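Local coordinates for protein RRNA methyltransferase (Streptomyces viridochromogenes, PDB 1O9G) that methylates N1 of guanine-2535 in 23S ribosomal RNA with S-adenosyl-L-methionine and so confers resistance to the orthosomycin antibiotic avilamycin, at residues A107-R112 and Q129-L134; I210-T213 and K218-V221. The protein carries 3 engineered substitutions. All blocks are in the same frame, centred on the assembly; numbering follows the deposited sequence.

Contact 1: A107-R112 and Q129-L134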
# COMPACT_ATOMS: atom_id res chain seq x y z
N ALA A 107 -12.58 -13.10 12.53
CA ALA A 107 -13.58 -13.54 11.56
C ALA A 107 -12.93 -14.36 10.44
O ALA A 107 -13.44 -15.40 10.05
CB ALA A 107 -14.34 -12.37 10.98
N ARG A 108 -11.78 -13.92 9.94
CA ARG A 108 -11.07 -14.66 8.92
C ARG A 108 -10.56 -15.99 9.42
O ARG A 108 -10.63 -17.00 8.69
CB ARG A 108 -9.95 -13.78 8.35
CG ARG A 108 -9.14 -14.37 7.20
CD ARG A 108 -9.93 -14.79 6.01
NE ARG A 108 -9.08 -14.86 4.83
CZ ARG A 108 -9.43 -15.39 3.67
NH1 ARG A 108 -10.60 -15.95 3.50
NH2 ARG A 108 -8.57 -15.35 2.68
N GLU A 109 -10.03 -16.00 10.63
CA GLU A 109 -9.55 -17.25 11.24
C GLU A 109 -10.71 -18.24 11.34
O GLU A 109 -10.54 -19.42 11.04
CB GLU A 109 -8.97 -17.01 12.65
CG GLU A 109 -8.42 -18.26 13.31
CD GLU A 109 -7.91 -18.03 14.72
OE1 GLU A 109 -7.80 -16.87 15.14
OE2 GLU A 109 -7.65 -19.05 15.40
N LEU A 110 -11.88 -17.76 11.76
CA LEU A 110 -13.04 -18.62 11.93
C LEU A 110 -13.46 -19.17 10.58
O LEU A 110 -13.79 -20.35 10.48
CB LEU A 110 -14.20 -17.88 12.60
CG LEU A 110 -15.51 -18.61 12.82
CD1 LEU A 110 -15.31 -19.88 13.63
CD2 LEU A 110 -16.46 -17.65 13.51
N GLU A 111 -13.47 -18.34 9.55
CA GLU A 111 -13.81 -18.79 8.21
C GLU A 111 -12.91 -19.94 7.76
O GLU A 111 -13.37 -20.94 7.22
CB GLU A 111 -13.72 -17.64 7.19
CG GLU A 111 -13.98 -18.07 5.75
CD GLU A 111 -13.95 -16.93 4.74
OE1 GLU A 111 -13.06 -16.04 4.83
OE2 GLU A 111 -14.82 -16.90 3.86
N ARG A 112 -11.60 -19.77 7.97
CA ARG A 112 -10.61 -20.77 7.62
C ARG A 112 -10.81 -22.07 8.42
O ARG A 112 -10.69 -23.16 7.87
CB ARG A 112 -9.19 -20.25 7.81
CG ARG A 112 -8.77 -19.22 6.79
CD ARG A 112 -8.95 -19.68 5.38
NE ARG A 112 -8.17 -18.96 4.39
CZ ARG A 112 -8.38 -19.06 3.08
NH1 ARG A 112 -9.40 -19.76 2.61
NH2 ARG A 112 -7.59 -18.43 2.23
N GLN A 129 -4.03 -20.59 11.52
CA GLN A 129 -2.94 -20.28 12.45
C GLN A 129 -2.21 -18.99 12.06
O GLN A 129 -1.79 -18.24 12.94
CB GLN A 129 -1.96 -21.47 12.59
CG GLN A 129 -1.07 -21.88 11.37
CD GLN A 129 -0.24 -23.15 11.60
OE1 GLN A 129 -0.64 -24.24 11.18
NE2 GLN A 129 0.91 -23.02 12.27
N ALA A 130 -2.06 -18.73 10.77
CA ALA A 130 -1.46 -17.48 10.31
C ALA A 130 -2.32 -16.29 10.77
O ALA A 130 -1.81 -15.26 11.20
CB ALA A 130 -1.27 -17.48 8.80
N ALA A 131 -3.64 -16.43 10.69
CA ALA A 131 -4.55 -15.35 11.09
C ALA A 131 -4.45 -15.11 12.59
O ALA A 131 -4.49 -13.96 13.02
CB ALA A 131 -5.98 -15.67 10.70
N ARG A 132 -4.33 -16.19 13.37
CA ARG A 132 -4.15 -16.08 14.81
C ARG A 132 -2.86 -15.33 15.12
O ARG A 132 -2.87 -14.42 15.95
CB ARG A 132 -4.12 -17.47 15.47
CG ARG A 132 -3.70 -17.44 16.92
CD ARG A 132 -3.52 -18.83 17.54
NE ARG A 132 -2.52 -19.65 16.84
CZ ARG A 132 -1.19 -19.47 16.94
NH1 ARG A 132 -0.68 -18.47 17.67
NH2 ARG A 132 -0.36 -20.27 16.28
N ARG A 133 -1.75 -15.69 14.48
CA ARG A 133 -0.48 -15.03 14.73
C ARG A 133 -0.52 -13.54 14.35
O ARG A 133 -0.02 -12.67 15.11
CB ARG A 133 0.68 -15.71 14.02
CG ARG A 133 1.07 -17.07 14.58
CD ARG A 133 2.35 -17.58 13.99
NE ARG A 133 2.17 -17.94 12.58
CZ ARG A 133 1.84 -19.14 12.13
NH1 ARG A 133 1.71 -20.18 12.95
NH2 ARG A 133 1.67 -19.33 10.84
N LEU A 134 -1.15 -13.24 13.23
CA LEU A 134 -1.27 -11.84 12.80
C LEU A 134 -2.09 -11.06 13.82
O LEU A 134 -1.78 -9.90 14.07
CB LEU A 134 -1.88 -11.73 11.38
CG LEU A 134 -0.99 -12.20 10.24
CD1 LEU A 134 -1.82 -12.23 8.94
CD2 LEU A 134 0.23 -11.30 10.10
O HOH W 1 -7.34 -14.34 14.41
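Glu109 and Ala131 meet where two successive antiparallel helices, 102-119 and 122-140, fold back on each other as a helical hairpin attached to the Rossmann-like methyltransferase core. The tight part is small: Ala131 CB lies 3.8 Å from Glu109 CB. With only a methyl group on one side, the backbones come close, and the CA atoms of Glu109 and Ala131 are 5.4 Å apart. On the inner flank Arg108 starts toward the partner helix but turns its guanidinium away, pairing with Glu111 through a bond of 2.8 Å from NH1 to OE1.

The outer flank is looser and polar. Glu109 has CG anti to its backbone N (chi1 -178°) and stays extended beyond it, which carries the carboxylate across to the base of Arg132, the two chains crossing at an angle; OE1 is 3.7 Å from Arg132 CB. The Arg132 chain bends at chi3 (59°) and takes its guanidinium off to Glu136, while the Glu109 carboxylate forms salt bridges with Arg113 and Arg135 instead. One water spans the gap between the helices, donating to Glu109 OE1 at 2.7 Å and, weakly, to the backbone Ala131 O at 3.2 Å.

Contact 2: I210-T213 and K218-V221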
# COMPACT_ATOMS: atom_id res chain seq x y z
N ILE A 210 5.94 10.92 -1.42
CA ILE A 210 5.15 10.18 -2.39
C ILE A 210 6.03 9.13 -3.06
O ILE A 210 6.96 9.46 -3.76
CB ILE A 210 4.53 11.08 -3.46
CG1 ILE A 210 3.70 12.20 -2.83
CG2 ILE A 210 3.69 10.25 -4.40
CD1 ILE A 210 3.43 13.33 -3.75
N ALA A 211 5.67 7.87 -2.87
CA ALA A 211 6.45 6.73 -3.39
C ALA A 211 5.53 5.98 -4.37
O ALA A 211 4.45 5.54 -4.02
CB ALA A 211 6.87 5.82 -2.30
N VAL A 212 6.00 5.86 -5.61
CA VAL A 212 5.30 5.11 -6.64
C VAL A 212 6.20 4.03 -7.21
O VAL A 212 7.40 4.20 -7.35
CB VAL A 212 4.77 6.04 -7.73
CG1 VAL A 212 3.87 7.12 -7.14
CG2 VAL A 212 5.88 6.71 -8.47
N THR A 213 5.59 2.91 -7.56
CA THR A 213 6.29 1.77 -8.13
C THR A 213 5.55 1.26 -9.37
O THR A 213 4.34 1.43 -9.52
CB THR A 213 6.52 0.70 -7.04
OG1 THR A 213 7.21 -0.42 -7.59
CG2 THR A 213 5.23 0.16 -6.47
N LYS A 218 12.84 2.66 -14.89
CA LYS A 218 12.97 4.02 -14.37
C LYS A 218 11.66 4.78 -14.59
O LYS A 218 11.22 4.95 -15.73
CB LYS A 218 14.13 4.74 -15.06
CG LYS A 218 14.53 6.05 -14.38
CD LYS A 218 15.91 6.54 -14.81
CE LYS A 218 17.05 5.71 -14.20
NZ LYS A 218 16.91 5.47 -12.73
N ILE A 219 11.04 5.27 -13.51
CA ILE A 219 9.78 6.00 -13.60
C ILE A 219 10.07 7.47 -13.87
O ILE A 219 10.80 8.09 -13.11
CB ILE A 219 8.99 5.82 -12.30
CG1 ILE A 219 8.52 4.36 -12.19
CG2 ILE A 219 7.78 6.78 -12.26
CD1 ILE A 219 8.09 3.95 -10.80
N PRO A 220 9.53 8.02 -14.96
CA PRO A 220 9.78 9.42 -15.31
C PRO A 220 9.08 10.40 -14.35
O PRO A 220 7.87 10.34 -14.24
CB PRO A 220 9.23 9.52 -16.74
CG PRO A 220 8.17 8.45 -16.83
CD PRO A 220 8.63 7.35 -15.93
N VAL A 221 9.84 11.28 -13.69
CA VAL A 221 9.26 12.35 -12.86
C VAL A 221 9.72 13.77 -13.19
O VAL A 221 9.09 14.74 -12.74
CB VAL A 221 9.46 12.10 -11.33
CG1 VAL A 221 8.80 10.81 -10.90
CG2 VAL A 221 10.94 12.10 -10.94
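The peptide plane joining Val212 to Thr213 is the flat group here, and the end of Ile219 lies above one of its faces, displaced outward past the carbonyl oxygen: CD1 is 3.5 Å from Val212 O, well above the plane. The Val212 side chain leaves the strand on this same face, whereas that of Thr213 leaves on the other, where its OG1 bonds to Ser236 O. Along its edges the strand is held in the central sheet of a Rossmann-like methyltransferase: Thr213 pairs through its backbone with Thr174 of the parallel strand 171-175, and Val212 with Val238 of the antiparallel strand 235-241. The contact is thus a loop residue folded back over the sheet face, close to where strand 209-214 ends and the chain sets out toward strand 228-232.

Ile219 carries nearly all of the loop's share. Its CG1 stands anti to the carbonyl carbon (chi1 -68°) and the chain runs on extended (chi2 163°), which projects CD1 onto the strand backbone, 3.9 Å from Thr213 CA. The side-chain part is apolar, but the closest approach is of a methyl to the carbonyl oxygen of Val212. Ile219 also touches Ser236 and Val238, spreading its cover across two adjacent strands, and nearby Val221 reaches Val238 and Leu197 of helix 190-203. The polar backbone of Ile219 is used elsewhere, its O accepting a hydrogen bond from Arg229 NH1. Val212 itself touches Thr174 and Val238, on the strands flanking its own. Its CG2 faces two ends of the branched side chain at once, 4.2 Å from Ile219 CD1 and 4.2 Å from Ile219 CG2.

The two contacts lie on opposite sides of the chain's centre, 35 Å apart between their centres and about 21 Å at their nearest atoms. Contact 1 closes a helical hairpin that lies, in chain order, between strands 77-84 and 147-151, which sit side by side at one end of the sheet, whereas contact 2 covers strand 209-214 in the other half, next to the antiparallel pair that completes the sheet. As in other Rossmann-like methyltransferases, the cofactor probably binds at the C-terminal ends of strands such as 53-57 and 77-84, on which neither contact lies. Contact 1 is peripheral and partly buried, its centre 21 Å from the chain's centre, against 14 Å for the buried contact 2.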